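Local coordinates for SIS domain protein (Listeria monocytogenes str. 4b F2365, PDB 3FXA) that is a putative sugar-phosphate isomerase of the SIS family, probably binding phosphorylated sugars through its parallel-sheet alpha/beta domain, at residues A[112-126]-A[132-144]. Sequence-based numbering, arbitrary orientation.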
# COMPACT_ATOMS: atom_id res chain seq x y z
N ILE A 112 -6.32 17.98 -9.79
CA ILE A 112 -6.22 19.43 -9.58
C ILE A 112 -7.58 20.10 -9.41
O ILE A 112 -7.73 20.90 -8.48
CB ILE A 112 -5.34 20.13 -10.65
CG1 ILE A 112 -3.90 19.59 -10.56
CG2 ILE A 112 -5.31 21.63 -10.43
CD1 ILE A 112 -2.98 20.03 -11.69
N PRO A 113 -8.57 19.75 -10.25
CA PRO A 113 -9.88 20.39 -10.02
C PRO A 113 -10.44 20.22 -8.60
O PRO A 113 -10.97 21.20 -8.04
CB PRO A 113 -10.77 19.74 -11.08
CG PRO A 113 -9.87 19.35 -12.14
CD PRO A 113 -8.60 18.92 -11.47
N ALA A 114 -10.32 19.02 -8.01
CA ALA A 114 -10.76 18.80 -6.62
C ALA A 114 -9.95 19.63 -5.62
O ALA A 114 -10.50 20.18 -4.65
CB ALA A 114 -10.71 17.32 -6.24
N CYS A 115 -8.63 19.70 -5.83
CA CYS A 115 -7.77 20.55 -5.01
C CYS A 115 -8.25 22.02 -5.01
O CYS A 115 -8.38 22.61 -3.94
CB CYS A 115 -6.32 20.45 -5.48
SG CYS A 115 -5.11 21.35 -4.52
N LYS A 116 -8.60 22.54 -6.19
CA LYS A 116 -9.07 23.94 -6.32
C LYS A 116 -10.43 24.16 -5.66
O LYS A 116 -10.62 25.16 -4.97
CB LYS A 116 -9.12 24.37 -7.79
CG LYS A 116 -7.78 24.36 -8.53
CD LYS A 116 -6.75 25.32 -7.94
CE LYS A 116 -5.42 25.28 -8.70
NZ LYS A 116 -4.42 26.27 -8.20
N THR A 117 -11.35 23.21 -5.84
CA THR A 117 -12.68 23.25 -5.21
C THR A 117 -12.56 23.21 -3.68
O THR A 117 -13.27 23.94 -2.98
CB THR A 117 -13.57 22.06 -5.71
OG1 THR A 117 -13.77 22.19 -7.13
CG2 THR A 117 -14.93 22.02 -5.02
N LYS A 118 -11.66 22.37 -3.18
CA LYS A 118 -11.48 22.19 -1.75
C LYS A 118 -10.70 23.34 -1.10
O LYS A 118 -10.84 23.54 0.10
CB LYS A 118 -10.81 20.84 -1.45
CG LYS A 118 -11.74 19.68 -1.73
CD LYS A 118 -11.08 18.33 -1.83
CE LYS A 118 -12.05 17.17 -1.61
NZ LYS A 118 -12.48 17.00 -0.17
N GLY A 119 -9.90 24.07 -1.89
CA GLY A 119 -9.11 25.20 -1.39
C GLY A 119 -7.78 24.84 -0.74
O GLY A 119 -7.17 25.67 -0.06
N SER A 120 -7.28 23.63 -0.98
CA SER A 120 -6.01 23.19 -0.42
C SER A 120 -4.85 23.92 -1.09
O SER A 120 -5.02 24.55 -2.16
CB SER A 120 -5.79 21.68 -0.65
OG SER A 120 -6.89 20.87 -0.21
N THR A 121 -3.68 23.82 -0.46
CA THR A 121 -2.44 24.36 -1.01
C THR A 121 -1.81 23.33 -1.95
O THR A 121 -1.62 22.21 -1.55
CB THR A 121 -1.42 24.73 0.10
OG1 THR A 121 -1.95 25.77 0.93
CG2 THR A 121 -0.13 25.24 -0.54
N LEU A 122 -1.52 23.72 -3.19
CA LEU A 122 -0.88 22.82 -4.17
C LEU A 122 0.63 23.13 -4.31
O LEU A 122 1.01 24.26 -4.61
CB LEU A 122 -1.56 22.94 -5.53
CG LEU A 122 -1.01 22.07 -6.67
CD1 LEU A 122 -0.94 20.58 -6.22
CD2 LEU A 122 -1.80 22.25 -7.94
N ILE A 123 1.47 22.11 -4.09
CA ILE A 123 2.93 22.20 -4.32
C ILE A 123 3.15 21.29 -5.53
O ILE A 123 2.77 20.13 -5.47
CB ILE A 123 3.77 21.74 -3.12
CG1 ILE A 123 3.52 22.64 -1.91
CG2 ILE A 123 5.27 21.75 -3.46
CD1 ILE A 123 4.35 22.36 -0.69
N GLY A 124 3.68 21.83 -6.63
CA GLY A 124 3.92 21.04 -7.83
C GLY A 124 5.40 20.75 -7.97
O GLY A 124 6.19 21.68 -8.19
N VAL A 125 5.77 19.47 -7.87
CA VAL A 125 7.17 19.03 -7.91
C VAL A 125 7.46 18.46 -9.30
O VAL A 125 7.11 17.32 -9.61
CB VAL A 125 7.48 18.00 -6.81
CG1 VAL A 125 8.94 17.60 -6.87
CG2 VAL A 125 7.10 18.56 -5.43
N THR A 126 8.14 19.25 -10.13
CA THR A 126 8.37 18.89 -11.52
C THR A 126 9.60 19.59 -12.10
O THR A 126 10.07 20.58 -11.53
CB THR A 126 7.10 19.23 -12.36
OG1 THR A 126 7.30 18.85 -13.73
CG2 THR A 126 6.69 20.71 -12.29
N VAL A 132 1.37 21.86 -16.60
CA VAL A 132 0.13 22.17 -15.89
C VAL A 132 0.36 22.20 -14.37
O VAL A 132 -0.06 23.14 -13.70
CB VAL A 132 -1.00 21.17 -16.26
CG1 VAL A 132 -2.20 21.30 -15.31
CG2 VAL A 132 -1.40 21.38 -17.69
N ILE A 133 1.08 21.19 -13.87
CA ILE A 133 1.40 21.07 -12.44
C ILE A 133 2.20 22.30 -11.96
O ILE A 133 1.87 22.87 -10.92
CB ILE A 133 2.11 19.70 -12.14
CG1 ILE A 133 1.08 18.57 -12.23
CG2 ILE A 133 2.78 19.73 -10.77
CD1 ILE A 133 1.58 17.16 -12.02
N ALA A 134 3.20 22.73 -12.73
CA ALA A 134 3.98 23.93 -12.40
C ALA A 134 3.13 25.21 -12.43
O ALA A 134 3.26 26.06 -11.55
CB ALA A 134 5.20 24.08 -13.33
N LYS A 135 2.26 25.31 -13.44
CA LYS A 135 1.41 26.51 -13.62
C LYS A 135 0.23 26.61 -12.64
O LYS A 135 -0.14 27.72 -12.22
CB LYS A 135 0.91 26.62 -15.06
CG LYS A 135 1.98 26.99 -16.09
CD LYS A 135 1.29 27.15 -17.45
CE LYS A 135 2.22 27.61 -18.54
NZ LYS A 135 1.45 27.94 -19.78
N GLU A 136 -0.35 25.47 -12.29
CA GLU A 136 -1.48 25.42 -11.36
C GLU A 136 -1.07 25.47 -9.89
O GLU A 136 -1.88 25.81 -9.04
CB GLU A 136 -2.33 24.15 -11.62
CG GLU A 136 -3.02 24.12 -13.01
CD GLU A 136 -4.07 25.20 -13.20
OE1 GLU A 136 -4.68 25.67 -12.22
OE2 GLU A 136 -4.30 25.59 -14.37
N ALA A 137 0.20 25.20 -9.59
CA ALA A 137 0.64 25.12 -8.20
C ALA A 137 0.64 26.47 -7.50
O ALA A 137 0.89 27.49 -8.12
CB ALA A 137 2.04 24.51 -8.11
N ASP A 138 0.38 26.44 -6.20
CA ASP A 138 0.55 27.61 -5.33
C ASP A 138 2.05 27.80 -5.06
O ASP A 138 2.51 28.93 -4.89
CB ASP A 138 -0.23 27.44 -4.04
CG ASP A 138 -1.71 27.34 -4.28
OD1 ASP A 138 -2.26 28.23 -4.97
OD2 ASP A 138 -2.32 26.35 -3.83
N ILE A 139 2.77 26.68 -4.96
CA ILE A 139 4.24 26.68 -4.88
C ILE A 139 4.74 25.73 -5.98
O ILE A 139 4.54 24.51 -5.88
CB ILE A 139 4.78 26.22 -3.52
CG1 ILE A 139 4.30 27.12 -2.38
CG2 ILE A 139 6.31 26.23 -3.51
CD1 ILE A 139 4.53 26.52 -1.01
N PHE A 140 5.33 26.29 -7.03
CA PHE A 140 6.04 25.51 -8.06
C PHE A 140 7.41 25.22 -7.41
O PHE A 140 8.13 26.16 -7.00
CB PHE A 140 6.17 26.29 -9.38
CG PHE A 140 7.20 25.74 -10.34
CD1 PHE A 140 7.30 24.38 -10.63
CD2 PHE A 140 8.08 26.62 -10.99
CE1 PHE A 140 8.25 23.90 -11.54
CE2 PHE A 140 9.02 26.15 -11.91
CZ PHE A 140 9.12 24.79 -12.17
N PHE A 141 7.72 23.92 -7.28
CA PHE A 141 8.92 23.42 -6.62
C PHE A 141 9.77 22.74 -7.70
O PHE A 141 9.64 21.52 -7.93
CB PHE A 141 8.53 22.48 -5.48
CG PHE A 141 9.68 22.12 -4.54
CD1 PHE A 141 10.69 21.21 -4.93
CD2 PHE A 141 9.71 22.61 -3.24
CE1 PHE A 141 11.73 20.85 -4.05
CE2 PHE A 141 10.75 22.26 -2.33
CZ PHE A 141 11.76 21.37 -2.73
N PRO A 142 10.62 23.52 -8.39
CA PRO A 142 11.46 22.93 -9.44
C PRO A 142 12.52 21.96 -8.92
O PRO A 142 13.13 22.21 -7.89
CB PRO A 142 12.14 24.14 -10.10
CG PRO A 142 12.04 25.21 -9.06
CD PRO A 142 10.78 24.99 -8.35
N VAL A 143 12.70 20.86 -9.63
CA VAL A 143 13.74 19.86 -9.34
C VAL A 143 14.02 19.17 -10.68
O VAL A 143 13.07 18.85 -11.41
CB VAL A 143 13.31 18.82 -8.27
CG1 VAL A 143 11.91 18.30 -8.54
CG2 VAL A 143 14.38 17.63 -8.13
N SER A 144 15.29 18.99 -11.03
CA SER A 144 15.64 18.37 -12.30
C SER A 144 17.03 17.78 -12.22
O SER A 144 17.77 18.08 -11.26
CB SER A 144 15.53 19.38 -13.47
OG SER A 144 16.55 20.38 -13.41
O HOH W 1 -4.42 25.44 -5.21
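Strands 121-126 and 139-142 run parallel, 4.7 Å apart at their axes, as the two strands of a beta-alpha-beta crossover at one edge of this chain's SIS-domain sheet; helix 132-136 is the connection, and its axis lies nearly parallel to that of helix 112-118. Leu122 O takes two amides, Ile139 N almost in line with its carbonyl and Asp138 N more bent, and the ladder goes on from Gly124 N to Ile139 O and from Phe141 N to Gly124 O. Asp138 returns the grip: OD2 accepts Leu122 N at 2.8 Å on its anti side, close to straight (173°). Ile133 CG2 of the helix packs over Gly124, 3.4 Å from Gly124 CA. On the other face Ile123 and Ile139 lie side by side, pointing the same way, with Ile139 against helix 31-43, and Phe141 stacks on Phe167 of helix 157-177. Thr126 CG2 meets the edge of the Phe140 ring, whose two faces carry Ala134 CB and Pro142 CD. Lys116, bent at chi2 (-62°), reaches from helix 112-118 to the C-terminal end of helix 132-136, where NZ donates to Glu136 O at 2.7 Å in the carbonyl plane and to a water 2.7 Å from Asp138 OD2.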